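PDB 7NNA: klebicin C activity, which is a Klebsiella bacteriocin toxin whose Tol-binding domain is probably involved in import into target cells through the efflux channel TolC. Local coordinates for residues Trp31-Leu36 against Lys153-Ala158; Ala37-Ala42 against Ala142-Lys147; Ala44-Ala49 against Glu135-Lys140; Val72-Gln77 against Lys107-Ala112; Pro83-Leu88 against Asn93-Ala98. One frame throughout, in Å; residues are numbered along the deposited sequence. Where two conformers were deposited one is given.

Interaction 1 of 5, residues Trp31-Leu36 against Lys153-Ala158; sequences WTTENL and KQEAAA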
# COMPACT_ATOMS: atom_id res chain seq x y z
N TRP A 31 -10.00 -13.04 8.89
CA TRP A 31 -8.52 -13.16 8.87
C TRP A 31 -7.97 -12.50 7.55
O TRP A 31 -6.99 -11.73 7.59
CB TRP A 31 -8.13 -14.66 8.95
CG TRP A 31 -6.65 -14.80 9.12
CD1 TRP A 31 -5.95 -14.82 10.30
CD2 TRP A 31 -5.67 -14.78 8.07
NE1 TRP A 31 -4.60 -14.86 10.04
CE2 TRP A 31 -4.40 -14.72 8.68
CE3 TRP A 31 -5.75 -14.71 6.67
CZ2 TRP A 31 -3.21 -14.70 7.93
CZ3 TRP A 31 -4.58 -14.63 5.93
CH2 TRP A 31 -3.32 -14.69 6.56
N THR A 32 -8.59 -12.83 6.41
CA THR A 32 -8.16 -12.26 5.10
C THR A 32 -8.24 -10.72 5.12
O THR A 32 -7.28 -10.05 4.69
CB THR A 32 -9.09 -12.82 4.04
OG1 THR A 32 -8.72 -14.19 3.94
CG2 THR A 32 -8.91 -12.09 2.63
N THR A 33 -9.36 -10.16 5.61
CA THR A 33 -9.49 -8.70 5.67
C THR A 33 -8.44 -8.10 6.60
O THR A 33 -7.79 -7.13 6.22
CB THR A 33 -10.89 -8.33 6.20
OG1 THR A 33 -11.84 -8.81 5.31
CG2 THR A 33 -11.08 -6.78 6.38
N GLU A 34 -8.24 -8.67 7.78
CA GLU A 34 -7.27 -8.17 8.75
C GLU A 34 -5.85 -8.19 8.17
O GLU A 34 -5.07 -7.25 8.42
CB GLU A 34 -7.35 -8.98 10.06
CG GLU A 34 -8.60 -8.69 10.88
CD GLU A 34 -8.98 -9.70 11.96
OE1 GLU A 34 -8.34 -10.78 12.04
OE2 GLU A 34 -9.95 -9.43 12.70
N ASN A 35 -5.51 -9.26 7.43
CA ASN A 35 -4.19 -9.40 6.78
C ASN A 35 -4.00 -8.31 5.72
O ASN A 35 -2.93 -7.69 5.65
CB ASN A 35 -4.01 -10.82 6.20
CG ASN A 35 -2.70 -11.01 5.43
OD1 ASN A 35 -1.64 -10.95 6.03
ND2 ASN A 35 -2.75 -11.16 4.06
N LEU A 36 -5.08 -8.02 4.96
CA LEU A 36 -5.01 -6.97 3.98
C LEU A 36 -4.97 -5.60 4.59
O LEU A 36 -4.28 -4.71 4.03
CB LEU A 36 -6.17 -7.11 2.94
CG LEU A 36 -5.73 -8.01 1.76
CD1 LEU A 36 -6.98 -8.57 1.04
CD2 LEU A 36 -4.84 -7.22 0.71
N LYS A 153 -16.00 -6.74 1.18
CA LYS A 153 -17.26 -7.18 0.54
C LYS A 153 -17.45 -8.70 0.76
O LYS A 153 -18.56 -9.13 1.05
CB LYS A 153 -17.15 -6.86 -0.94
CG LYS A 153 -17.23 -5.38 -1.22
CD LYS A 153 -16.85 -4.95 -2.65
CE LYS A 153 -17.44 -5.82 -3.76
NZ LYS A 153 -17.05 -5.33 -5.14
N GLN A 154 -16.38 -9.51 0.60
CA GLN A 154 -16.52 -10.95 0.84
C GLN A 154 -16.82 -11.21 2.32
O GLN A 154 -17.59 -12.13 2.66
CB GLN A 154 -15.18 -11.63 0.47
CG GLN A 154 -14.98 -11.65 -1.05
CD GLN A 154 -13.85 -12.57 -1.47
OE1 GLN A 154 -13.27 -13.30 -0.69
NE2 GLN A 154 -13.55 -12.58 -2.70
N GLU A 155 -16.19 -10.44 3.21
CA GLU A 155 -16.40 -10.63 4.64
C GLU A 155 -17.86 -10.27 4.98
O GLU A 155 -18.48 -10.96 5.83
CB GLU A 155 -15.40 -9.78 5.45
CG GLU A 155 -15.55 -10.03 6.94
CD GLU A 155 -14.68 -9.14 7.81
OE1 GLU A 155 -13.75 -8.51 7.29
OE2 GLU A 155 -14.94 -9.07 9.03
N ALA A 156 -18.41 -9.16 4.43
CA ALA A 156 -19.82 -8.83 4.71
C ALA A 156 -20.76 -9.91 4.25
O ALA A 156 -21.78 -10.20 4.92
CB ALA A 156 -20.23 -7.48 4.09
N ALA A 157 -20.46 -10.49 3.08
CA ALA A 157 -21.31 -11.57 2.55
C ALA A 157 -21.23 -12.79 3.46
O ALA A 157 -22.27 -13.39 3.71
CB ALA A 157 -20.91 -11.94 1.11
N ALA A 158 -20.05 -13.16 3.96
CA ALA A 158 -19.81 -14.31 4.86
C ALA A 158 -20.48 -14.08 6.20
O ALA A 158 -21.07 -15.02 6.76
CB ALA A 158 -18.31 -14.57 5.05

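Interaction 2 of 5, residues Ala37-Ala42 against Ala142-Lys147; sequences AKTQAA and AEIERK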
# COMPACT_ATOMS: atom_id res chain seq x y z
N ALA A 37 -5.64 -5.41 5.70
CA ALA A 37 -5.65 -4.10 6.39
C ALA A 37 -4.22 -3.83 6.93
O ALA A 37 -3.71 -2.69 6.82
CB ALA A 37 -6.67 -4.14 7.51
N LYS A 38 -3.56 -4.86 7.49
CA LYS A 38 -2.19 -4.67 7.99
C LYS A 38 -1.25 -4.39 6.81
O LYS A 38 -0.34 -3.54 6.92
CB LYS A 38 -1.73 -5.94 8.73
CG LYS A 38 -2.40 -5.89 10.11
CD LYS A 38 -2.00 -6.94 11.10
CE LYS A 38 -2.39 -6.54 12.52
NZ LYS A 38 -3.88 -6.47 12.71
N THR A 39 -1.48 -5.10 5.70
CA THR A 39 -0.68 -4.89 4.46
C THR A 39 -0.85 -3.46 3.95
O THR A 39 0.14 -2.83 3.51
CB THR A 39 -1.08 -5.88 3.35
OG1 THR A 39 -0.84 -7.23 3.85
CG2 THR A 39 -0.18 -5.72 2.16
N GLN A 40 -2.07 -2.96 3.99
CA GLN A 40 -2.33 -1.58 3.53
C GLN A 40 -1.58 -0.58 4.36
O GLN A 40 -0.92 0.35 3.80
CB GLN A 40 -3.87 -1.29 3.54
CG GLN A 40 -4.28 0.03 2.93
CD GLN A 40 -4.03 1.25 3.82
OE1 GLN A 40 -4.03 1.16 5.06
NE2 GLN A 40 -3.86 2.43 3.21
N ALA A 41 -1.65 -0.75 5.68
CA ALA A 41 -1.00 0.20 6.63
C ALA A 41 0.52 0.13 6.43
O ALA A 41 1.18 1.18 6.40
CB ALA A 41 -1.38 -0.16 8.09
N ALA A 42 1.09 -1.09 6.28
CA ALA A 42 2.56 -1.22 6.05
C ALA A 42 2.98 -0.62 4.67
O ALA A 42 4.05 0.02 4.56
CB ALA A 42 3.03 -2.70 6.14
N ALA A 142 -2.40 1.58 -3.85
CA ALA A 142 -3.75 1.66 -4.45
C ALA A 142 -4.24 0.24 -4.80
O ALA A 142 -5.43 -0.05 -4.63
CB ALA A 142 -3.72 2.55 -5.71
N GLU A 143 -3.35 -0.65 -5.23
CA GLU A 143 -3.77 -2.04 -5.56
C GLU A 143 -4.14 -2.79 -4.30
O GLU A 143 -5.13 -3.54 -4.28
CB GLU A 143 -2.72 -2.76 -6.39
CG GLU A 143 -3.12 -4.22 -6.66
CD GLU A 143 -4.47 -4.45 -7.33
OE1 GLU A 143 -4.97 -3.55 -8.05
OE2 GLU A 143 -5.01 -5.57 -7.17
N ILE A 144 -3.36 -2.64 -3.23
CA ILE A 144 -3.75 -3.23 -1.93
C ILE A 144 -5.08 -2.69 -1.44
O ILE A 144 -5.91 -3.45 -0.92
CB ILE A 144 -2.64 -3.01 -0.86
CG1 ILE A 144 -1.41 -3.90 -1.19
CG2 ILE A 144 -3.17 -3.36 0.57
CD1 ILE A 144 -1.72 -5.40 -1.34
N GLU A 145 -5.31 -1.40 -1.60
CA GLU A 145 -6.60 -0.81 -1.17
C GLU A 145 -7.76 -1.42 -1.99
O GLU A 145 -8.84 -1.71 -1.41
CB GLU A 145 -6.56 0.73 -1.33
CG GLU A 145 -5.61 1.29 -0.26
CD GLU A 145 -5.09 2.69 -0.44
OE1 GLU A 145 -5.28 3.30 -1.53
OE2 GLU A 145 -4.53 3.21 0.54
N ARG A 146 -7.55 -1.67 -3.29
CA ARG A 146 -8.63 -2.29 -4.09
C ARG A 146 -8.89 -3.72 -3.57
O ARG A 146 -10.05 -4.14 -3.44
CB ARG A 146 -8.21 -2.34 -5.57
CG ARG A 146 -9.33 -2.65 -6.53
CD ARG A 146 -8.77 -3.03 -7.94
NE ARG A 146 -7.99 -4.27 -7.87
CZ ARG A 146 -8.51 -5.49 -7.84
NH1 ARG A 146 -9.83 -5.66 -7.97
NH2 ARG A 146 -7.73 -6.54 -7.67
N LYS A 147 -7.82 -4.45 -3.24
CA LYS A 147 -7.99 -5.84 -2.74
C LYS A 147 -8.64 -5.81 -1.34
O LYS A 147 -9.44 -6.68 -1.02
CB LYS A 147 -6.60 -6.53 -2.63
CG LYS A 147 -6.06 -6.90 -4.02
CD LYS A 147 -4.97 -7.99 -3.87
CE LYS A 147 -4.70 -8.61 -5.22
NZ LYS A 147 -3.88 -7.71 -6.02

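Interaction 3 of 5, residues Ala44-Ala49 against Glu135-Lys140; sequences AERAKA and EEEQRK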
# COMPACT_ATOMS: atom_id res chain seq x y z
N ALA A 44 1.35 1.91 3.02
CA ALA A 44 1.28 3.39 3.14
C ALA A 44 2.59 3.90 3.81
O ALA A 44 3.11 4.98 3.44
CB ALA A 44 0.10 3.78 4.04
N GLU A 45 3.12 3.13 4.84
CA GLU A 45 4.39 3.55 5.43
C GLU A 45 5.55 3.49 4.41
O GLU A 45 6.42 4.36 4.42
CB GLU A 45 4.70 2.80 6.72
CG GLU A 45 3.66 3.08 7.80
CD GLU A 45 3.51 4.55 8.16
OE1 GLU A 45 4.54 5.22 8.36
OE2 GLU A 45 2.36 5.05 8.19
N ARG A 46 5.57 2.49 3.54
CA ARG A 46 6.61 2.40 2.49
C ARG A 46 6.46 3.50 1.48
O ARG A 46 7.47 4.07 1.05
CB ARG A 46 6.63 1.03 1.81
CG ARG A 46 7.50 0.06 2.61
CD ARG A 46 7.65 -1.32 2.00
NE ARG A 46 6.34 -1.89 1.75
CZ ARG A 46 5.79 -2.87 2.45
NH1 ARG A 46 6.46 -3.44 3.46
NH2 ARG A 46 4.59 -3.29 2.16
N ALA A 47 5.22 3.87 1.13
CA ALA A 47 5.03 5.04 0.21
C ALA A 47 5.54 6.32 0.89
O ALA A 47 6.19 7.20 0.24
CB ALA A 47 3.52 5.16 -0.18
N LYS A 48 5.22 6.51 2.17
CA LYS A 48 5.68 7.74 2.87
C LYS A 48 7.19 7.76 2.96
O LYS A 48 7.79 8.82 2.83
CB LYS A 48 5.05 7.89 4.28
CG LYS A 48 3.53 8.21 4.31
CD LYS A 48 2.84 7.63 5.64
CE LYS A 48 3.41 8.22 6.90
NZ LYS A 48 2.51 7.91 8.14
N ALA A 49 7.81 6.60 3.19
CA ALA A 49 9.26 6.53 3.23
C ALA A 49 9.85 6.88 1.84
O ALA A 49 10.88 7.57 1.76
CB ALA A 49 9.70 5.13 3.66
N GLU A 135 6.43 6.49 -7.12
CA GLU A 135 5.28 6.14 -7.96
C GLU A 135 4.93 4.69 -7.79
O GLU A 135 3.75 4.36 -7.67
CB GLU A 135 5.61 6.40 -9.47
CG GLU A 135 5.56 7.86 -9.84
CD GLU A 135 6.43 8.27 -11.03
OE1 GLU A 135 6.80 7.41 -11.86
OE2 GLU A 135 6.73 9.49 -11.13
N GLU A 136 5.95 3.80 -7.80
CA GLU A 136 5.67 2.35 -7.65
C GLU A 136 5.09 2.01 -6.29
O GLU A 136 4.17 1.19 -6.22
CB GLU A 136 6.95 1.53 -7.94
CG GLU A 136 6.84 0.03 -7.71
CD GLU A 136 5.80 -0.71 -8.55
OE1 GLU A 136 5.33 -0.14 -9.56
OE2 GLU A 136 5.43 -1.84 -8.16
N GLU A 137 5.57 2.63 -5.20
CA GLU A 137 5.00 2.32 -3.88
C GLU A 137 3.53 2.84 -3.80
O GLU A 137 2.71 2.22 -3.13
CB GLU A 137 5.85 2.95 -2.77
CG GLU A 137 7.23 2.29 -2.64
CD GLU A 137 7.31 0.77 -2.62
OE1 GLU A 137 6.48 0.10 -1.96
OE2 GLU A 137 8.23 0.23 -3.27
N GLN A 138 3.22 3.98 -4.43
CA GLN A 138 1.84 4.49 -4.47
C GLN A 138 0.98 3.58 -5.33
O GLN A 138 -0.15 3.30 -4.97
CB GLN A 138 1.85 5.91 -5.06
CG GLN A 138 2.51 6.89 -4.10
CD GLN A 138 2.61 8.32 -4.65
OE1 GLN A 138 3.07 9.21 -3.94
NE2 GLN A 138 2.24 8.60 -5.89
N ARG A 139 1.52 3.04 -6.43
CA ARG A 139 0.75 2.10 -7.28
C ARG A 139 0.40 0.85 -6.44
O ARG A 139 -0.78 0.36 -6.48
CB ARG A 139 1.60 1.70 -8.53
CG ARG A 139 0.84 0.82 -9.54
CD ARG A 139 1.76 0.05 -10.55
NE ARG A 139 2.60 -0.96 -9.87
CZ ARG A 139 2.18 -2.16 -9.48
NH1 ARG A 139 0.92 -2.53 -9.71
NH2 ARG A 139 2.99 -2.97 -8.83
N LYS A 140 1.39 0.30 -5.73
CA LYS A 140 1.14 -0.91 -4.94
C LYS A 140 0.13 -0.63 -3.83
O LYS A 140 -0.70 -1.49 -3.50
CB LYS A 140 2.45 -1.42 -4.33
CG LYS A 140 3.39 -1.88 -5.43
CD LYS A 140 4.61 -2.61 -4.95
CE LYS A 140 5.48 -1.77 -4.09
NZ LYS A 140 6.57 -2.56 -3.44

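Interaction 4 of 5, residues Val72-Gln77 against Lys107-Ala112; sequences VDRALQ and KAIEEA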
# COMPACT_ATOMS: atom_id res chain seq x y z
N VAL A 72 31.48 26.27 -13.62
CA VAL A 72 31.36 26.98 -14.90
C VAL A 72 31.73 28.52 -14.73
O VAL A 72 32.43 29.07 -15.56
CB VAL A 72 29.97 26.77 -15.55
CG1 VAL A 72 29.81 27.68 -16.76
CG2 VAL A 72 29.77 25.30 -15.97
N ASP A 73 31.25 29.18 -13.67
CA ASP A 73 31.61 30.60 -13.42
C ASP A 73 33.12 30.78 -13.17
O ASP A 73 33.69 31.80 -13.55
CB ASP A 73 30.86 31.16 -12.20
CG ASP A 73 29.39 31.45 -12.42
OD1 ASP A 73 28.96 31.57 -13.61
OD2 ASP A 73 28.66 31.59 -11.42
N ARG A 74 33.77 29.79 -12.55
CA ARG A 74 35.24 29.84 -12.36
C ARG A 74 35.94 29.81 -13.74
O ARG A 74 36.89 30.54 -13.97
CB ARG A 74 35.66 28.60 -11.56
CG ARG A 74 37.12 28.48 -11.19
CD ARG A 74 37.41 27.17 -10.40
NE ARG A 74 36.42 26.87 -9.35
CZ ARG A 74 36.27 25.67 -8.77
NH1 ARG A 74 35.33 25.48 -7.85
NH2 ARG A 74 37.04 24.66 -9.13
N ALA A 75 35.42 29.01 -14.68
CA ALA A 75 35.97 28.96 -16.04
C ALA A 75 35.81 30.30 -16.71
O ALA A 75 36.77 30.80 -17.30
CB ALA A 75 35.27 27.87 -16.85
N LEU A 76 34.62 30.91 -16.65
CA LEU A 76 34.38 32.15 -17.36
C LEU A 76 35.18 33.33 -16.78
O LEU A 76 35.59 34.20 -17.54
CB LEU A 76 32.89 32.46 -17.46
CG LEU A 76 32.02 31.31 -18.07
CD1 LEU A 76 30.56 31.75 -18.16
CD2 LEU A 76 32.57 30.80 -19.42
N GLN A 77 35.47 33.30 -15.49
CA GLN A 77 36.32 34.30 -14.86
C GLN A 77 37.75 34.10 -15.35
O GLN A 77 38.41 35.06 -15.71
CB GLN A 77 36.31 34.13 -13.34
CG GLN A 77 34.98 34.40 -12.69
CD GLN A 77 34.56 35.83 -12.87
OE1 GLN A 77 35.39 36.76 -12.84
NE2 GLN A 77 33.26 36.03 -13.08
N LYS A 107 42.60 24.17 -18.68
CA LYS A 107 42.52 22.71 -18.74
C LYS A 107 42.17 22.15 -17.36
O LYS A 107 41.41 21.14 -17.26
CB LYS A 107 43.90 22.11 -19.15
CG LYS A 107 44.22 22.28 -20.63
CD LYS A 107 43.69 21.12 -21.51
CE LYS A 107 43.83 21.33 -23.01
NZ LYS A 107 43.25 20.19 -23.81
N ALA A 108 42.76 22.75 -16.28
CA ALA A 108 42.49 22.29 -14.91
C ALA A 108 41.05 22.59 -14.50
O ALA A 108 40.39 21.76 -13.81
CB ALA A 108 43.45 22.92 -13.92
N ILE A 109 40.55 23.78 -14.86
CA ILE A 109 39.15 24.11 -14.55
C ILE A 109 38.22 23.21 -15.32
O ILE A 109 37.21 22.74 -14.75
CB ILE A 109 38.83 25.60 -14.69
CG1 ILE A 109 39.65 26.36 -13.63
CG2 ILE A 109 37.31 25.91 -14.52
CD1 ILE A 109 39.65 27.90 -13.90
N GLU A 110 38.57 22.89 -16.56
CA GLU A 110 37.75 21.98 -17.35
C GLU A 110 37.70 20.56 -16.70
O GLU A 110 36.63 19.96 -16.64
CB GLU A 110 38.16 22.00 -18.83
CG GLU A 110 37.45 20.94 -19.66
CD GLU A 110 35.93 21.10 -19.72
OE1 GLU A 110 35.41 22.19 -19.40
OE2 GLU A 110 35.26 20.13 -20.11
N GLU A 111 38.83 20.06 -16.14
CA GLU A 111 38.77 18.75 -15.43
C GLU A 111 37.84 18.79 -14.26
O GLU A 111 37.05 17.86 -14.06
CB GLU A 111 40.17 18.32 -14.98
CG GLU A 111 41.05 17.98 -16.17
CD GLU A 111 40.70 16.72 -16.95
OE1 GLU A 111 41.09 16.63 -18.14
OE2 GLU A 111 40.04 15.81 -16.39
N ALA A 112 37.86 19.87 -13.49
CA ALA A 112 36.96 20.02 -12.34
C ALA A 112 35.50 20.17 -12.80
O ALA A 112 34.56 19.75 -12.11
CB ALA A 112 37.38 21.25 -11.54

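Interaction 5 of 5, residues Pro83-Leu88 against Asn93-Ala98; sequences PTVIDL and NQQMAA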
# COMPACT_ATOMS: atom_id res chain seq x y z
N PRO A 83 45.78 35.75 -22.51
CA PRO A 83 46.73 36.74 -23.08
C PRO A 83 46.66 36.84 -24.60
O PRO A 83 46.15 35.95 -25.26
CB PRO A 83 48.12 36.20 -22.65
CG PRO A 83 47.91 34.73 -22.52
CD PRO A 83 46.43 34.48 -22.17
N THR A 84 47.28 37.90 -25.17
CA THR A 84 47.33 38.09 -26.62
C THR A 84 48.68 37.65 -27.11
O THR A 84 49.70 38.17 -26.66
CB THR A 84 47.10 39.58 -26.94
OG1 THR A 84 45.70 39.78 -26.75
CG2 THR A 84 47.51 39.97 -28.36
N VAL A 85 48.70 36.68 -28.05
CA VAL A 85 49.90 36.14 -28.70
C VAL A 85 49.55 36.03 -30.19
O VAL A 85 48.94 35.04 -30.63
CB VAL A 85 50.33 34.77 -28.14
CG1 VAL A 85 51.54 34.24 -28.90
CG2 VAL A 85 50.62 34.84 -26.64
N ILE A 86 49.85 37.09 -30.94
CA ILE A 86 49.46 37.16 -32.34
C ILE A 86 50.65 36.93 -33.30
O ILE A 86 50.46 36.27 -34.32
CB ILE A 86 48.63 38.45 -32.66
CG1 ILE A 86 49.29 39.71 -32.06
CG2 ILE A 86 47.20 38.27 -32.09
CD1 ILE A 86 48.99 41.20 -32.84
N ASP A 87 51.85 37.41 -32.96
CA ASP A 87 53.04 37.14 -33.79
C ASP A 87 53.63 35.83 -33.29
O ASP A 87 54.52 35.83 -32.44
CB ASP A 87 54.08 38.29 -33.66
CG ASP A 87 55.31 38.14 -34.54
OD1 ASP A 87 55.59 37.01 -35.01
OD2 ASP A 87 56.00 39.17 -34.77
N LEU A 88 53.09 34.69 -33.78
CA LEU A 88 53.48 33.33 -33.37
C LEU A 88 54.92 32.94 -33.73
O LEU A 88 55.52 32.12 -33.04
CB LEU A 88 52.54 32.32 -33.99
CG LEU A 88 51.08 32.56 -33.71
CD1 LEU A 88 50.24 31.81 -34.67
CD2 LEU A 88 50.75 32.25 -32.28
N ASN A 93 59.92 34.78 -24.41
CA ASN A 93 59.70 33.85 -23.27
C ASN A 93 58.54 34.24 -22.31
O ASN A 93 57.84 33.35 -21.86
CB ASN A 93 60.96 33.61 -22.51
CG ASN A 93 62.00 32.85 -23.29
OD1 ASN A 93 61.70 32.14 -24.26
ND2 ASN A 93 63.25 32.98 -22.90
N GLN A 94 58.35 35.54 -22.04
CA GLN A 94 57.26 35.99 -21.15
C GLN A 94 55.87 35.77 -21.77
O GLN A 94 54.97 35.36 -21.06
CB GLN A 94 57.46 37.46 -20.65
CG GLN A 94 56.87 38.56 -21.52
CD GLN A 94 57.04 39.94 -20.95
OE1 GLN A 94 56.10 40.54 -20.42
NE2 GLN A 94 58.24 40.50 -21.08
N GLN A 95 55.71 35.97 -23.08
CA GLN A 95 54.39 35.77 -23.72
C GLN A 95 54.12 34.26 -23.74
O GLN A 95 53.01 33.84 -23.49
CB GLN A 95 54.37 36.26 -25.17
CG GLN A 95 54.55 37.72 -25.38
CD GLN A 95 54.69 37.83 -26.88
OE1 GLN A 95 55.80 37.68 -27.42
NE2 GLN A 95 53.56 37.97 -27.59
N MSE A 96 55.15 33.42 -24.05
CA MSE A 96 54.93 31.97 -24.07
C MSE A 96 54.57 31.47 -22.70
O MSE A 96 53.72 30.55 -22.58
CB MSE A 96 56.21 31.26 -24.57
CG MSE A 96 56.37 31.41 -26.09
SE MSE A 96 57.78 30.31 -26.84
CE MSE A 96 59.24 31.32 -26.24
N ALA A 97 55.23 32.02 -21.64
CA ALA A 97 54.88 31.57 -20.28
C ALA A 97 53.46 32.02 -19.96
O ALA A 97 52.72 31.26 -19.36
CB ALA A 97 55.83 32.17 -19.26
N ALA A 98 53.05 33.23 -20.39
CA ALA A 98 51.68 33.69 -20.12
C ALA A 98 50.65 32.79 -20.76
O ALA A 98 49.61 32.47 -20.14
CB ALA A 98 51.50 35.15 -20.59
O HOH W 1 51.23 39.94 -26.01
O HOH W 2 52.22 39.06 -30.45

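Interaction 1 of 5, residues Trp31-Leu36 against Lys153-Ala158
T33 and E155 are the only residues of 31-36 and 153-158 that touch, their CA atoms 7.2 Å apart. The hydroxyl OG1 of T33 lies 2.8 Å from E155 OE1, with the two side chains crossing at about a right angle. The same carboxylate oxygen also sits against the aliphatic part of the threonine, 3.1 Å from T33 CB and 3.3 Å from T33 CG2, which places OE1 beside CB and the methyl as well as the hydroxyl. Further back along the glutamate, E155 CB is 3.7 Å from T33 OG1. E155 reaches this far because its chain is fully extended: CG is anti to the backbone N (chi1 -176°) and the rest runs on straight towards helix 14-79. In T33, chi1 of -62° keeps OG1 beside its own backbone N, where it also has the carbonyl O of A29, one turn earlier, as a hydrogen-bonding partner. The single hydroxyl proton therefore has two acceptors within reach, and which of them takes it is not settled. Neighbouring residues extend the contact along both helices: A158 rests on H26 and A29, E155 also touches A29 and K30, T33 reaches A151, and L36 packs on K147, L148 and A151. With only 88 Å² buried between the segments, this is a polar surface contact between the two antiparallel helices of a long helical hairpin, joining helix 14-79 to helix 93-197.

Interaction 2 of 5, residues Ala37-Ala42 against Ala142-Lys147
An amide reaching across to the outer side of a carboxylate marks this contact: Q40 NE2 donates to E145 OE2 at 2.9 Å, using the anti lone pair of that oxygen, with an N-H...O angle of 152°. The two helices form an antiparallel helical hairpin, their local axes 9.3 Å apart at closest approach. Amide and carboxylate planes are nearly coplanar. Q40 gets there by bending at chi2 (-76°), while E145 comes to meet it as an extended chain, and the methylenes Q40 CG and E145 CG lie 3.7 Å apart alongside the bond. E145 OE2 takes a further hydrogen bond from Q141 NE2, so two amides hold this one oxygen and should limit rotation of the carboxylate.

Next to this polar bridge, I144 supplies the apolar share. In the conformer described, its CG2 faces the backbone of helix 14-79, 3.6 Å from Q40 CA, and its CD1 end meets the methyl CG2 of T39 at 3.8 Å, these two side chains crossing at about a right angle. The T39 hydroxyl turns instead to N35 O, one turn earlier, leaving the methyl to the interface. On the side of helix 93-197 turned from the contact, E143 OE2 accepts from K147 NZ at 2.7 Å on its anti lone pair.

Interaction 3 of 5, residues Ala44-Ala49 against Glu135-Lys140
E137 packs against A47 and then bends toward the R46 side chain, so each part of it has a different neighbour. Its CB sits 3.7 Å from A47 CA, and 4.1 Å from the methyl A47 CB; the small alanine lets the helices come close, with the CA atoms of this pair only 4.9 Å apart and the local axes 8.5 Å. E137 CG is next, passing 4.1 Å from the carbonyl R46 O. A bend at chi2 (-47°) then carries the carboxylate along the flank of the interface. There E137 OE1 lies 3.9 Å from R46 CB; in the conformer described, R46 NE stays 4.2 Å from E137 OE1, too far for a salt bridge. The real partners of E137 OE1 are K140 NZ, a salt bridge of 3.0 Å along its own helix, and the amide of Q43, whose NE2 donates to it. Q43 also uses OE1 to accept from R46 NH2, so it bridges the two groups in this conformer. On the other flank Q138 CG brushes A47 CB. Such a close approach at a single alanine, with the axes at an antiparallel angle of 163°, is that of a tightly packed two-helix hairpin.

Interaction 4 of 5, residues Val72-Gln77 against Lys107-Ala112
With chi1 at -65°, I109 sets its two branches apart, CG2 opposite its backbone N and CG1 beside it, so that the residue straddles the adjoining positions R74 and A75. R74 has its CG trans to N (chi1 -177°) and runs extended before turning at chi3. The two side chains meet at a slant. I109 CG2 presses on the backbone at A75, 3.6 Å from A75 N, and reaches the methyl A75 CB at 3.7 Å. The other branch ends at I109 CD1, which lies 3.8 Å from R74 CG, while I109 CG1 and R74 CD are 4.0 Å apart. The methylenes of the arginine thus lie alongside the isoleucine.

Helices 14-79 and 93-197 run antiparallel here, at 168° with axes 9.4 Å apart, near the end of the long hairpin where the chain turns back. No hydrogen bond spans the two segments. Beyond its bend the guanidinium of R74 passes over towards A112, one turn on from I109, and R74 NH2 approaches A112 CB obliquely at 4.2 Å.

Interaction 5 of 5, residues Pro83-Leu88 against Asn93-Ala98
The loop joining the two helices of the hairpin folds back on the start of helix 93-197, laying P83 and V85 against A98 and Q95. The P83 ring packs against A98: its CB is 4.1 Å from A98 CB, and its CG is 3.7 Å from the carbonyl A98 O. V85 meets Q95, nearly one turn nearer the start of the helix. Its CG2 is 4.1 Å from Q95 O and 4.3 Å from Q95 CB, while the same two loop residues, P83 and V85, also touch M99 of the next turn. P83 further meets F102, so the loop is held mainly by apolar contact with one face of the helix, and the two segments share no direct hydrogen bond.

Past V85 the chain tightens into an inverse gamma turn centred on D87, with a weak bond from L88 N to I86 O. The D87 carboxylate oxygen OD1 accepts from H90 N, tying the turn to the residues that lead into the helix, and N92 OD1 accepts from Q95 N at the start of the helix. Between loop and helix the polar link is looser. Q95 extends its side chain beyond CG over the loop, with NE2 4.0 Å from T84 O. One water lies between T84 O and Q95 NE2, but its distance to the carbonyl is too short to be trusted. A second water accepts from D87 N at 3.0 Å and, more weakly, from Q95 NE2 at 3.3 Å.

Overall arrangement
Interactions 1 to 4 all join helix 14-79 to helix 93-197, each nested inside the loop closed by the one before, while interaction 5 holds the connecting loop to the start of helix 93-197. None is a true core contact: interaction 3, with its buried alanine, is partly buried and the others lie at the surface. Interactions 1, 2 and 3 follow one another along the hairpin, the first two touching through L36 O and I144 CG2; interactions 4 and 5 lie farther out towards the turn, their centres about 21 Å apart. Polar groups dominate interaction 1, polar and apolar groups share interactions 2 and 3, and interactions 4 and 5 are mainly apolar, interaction 5 adding water.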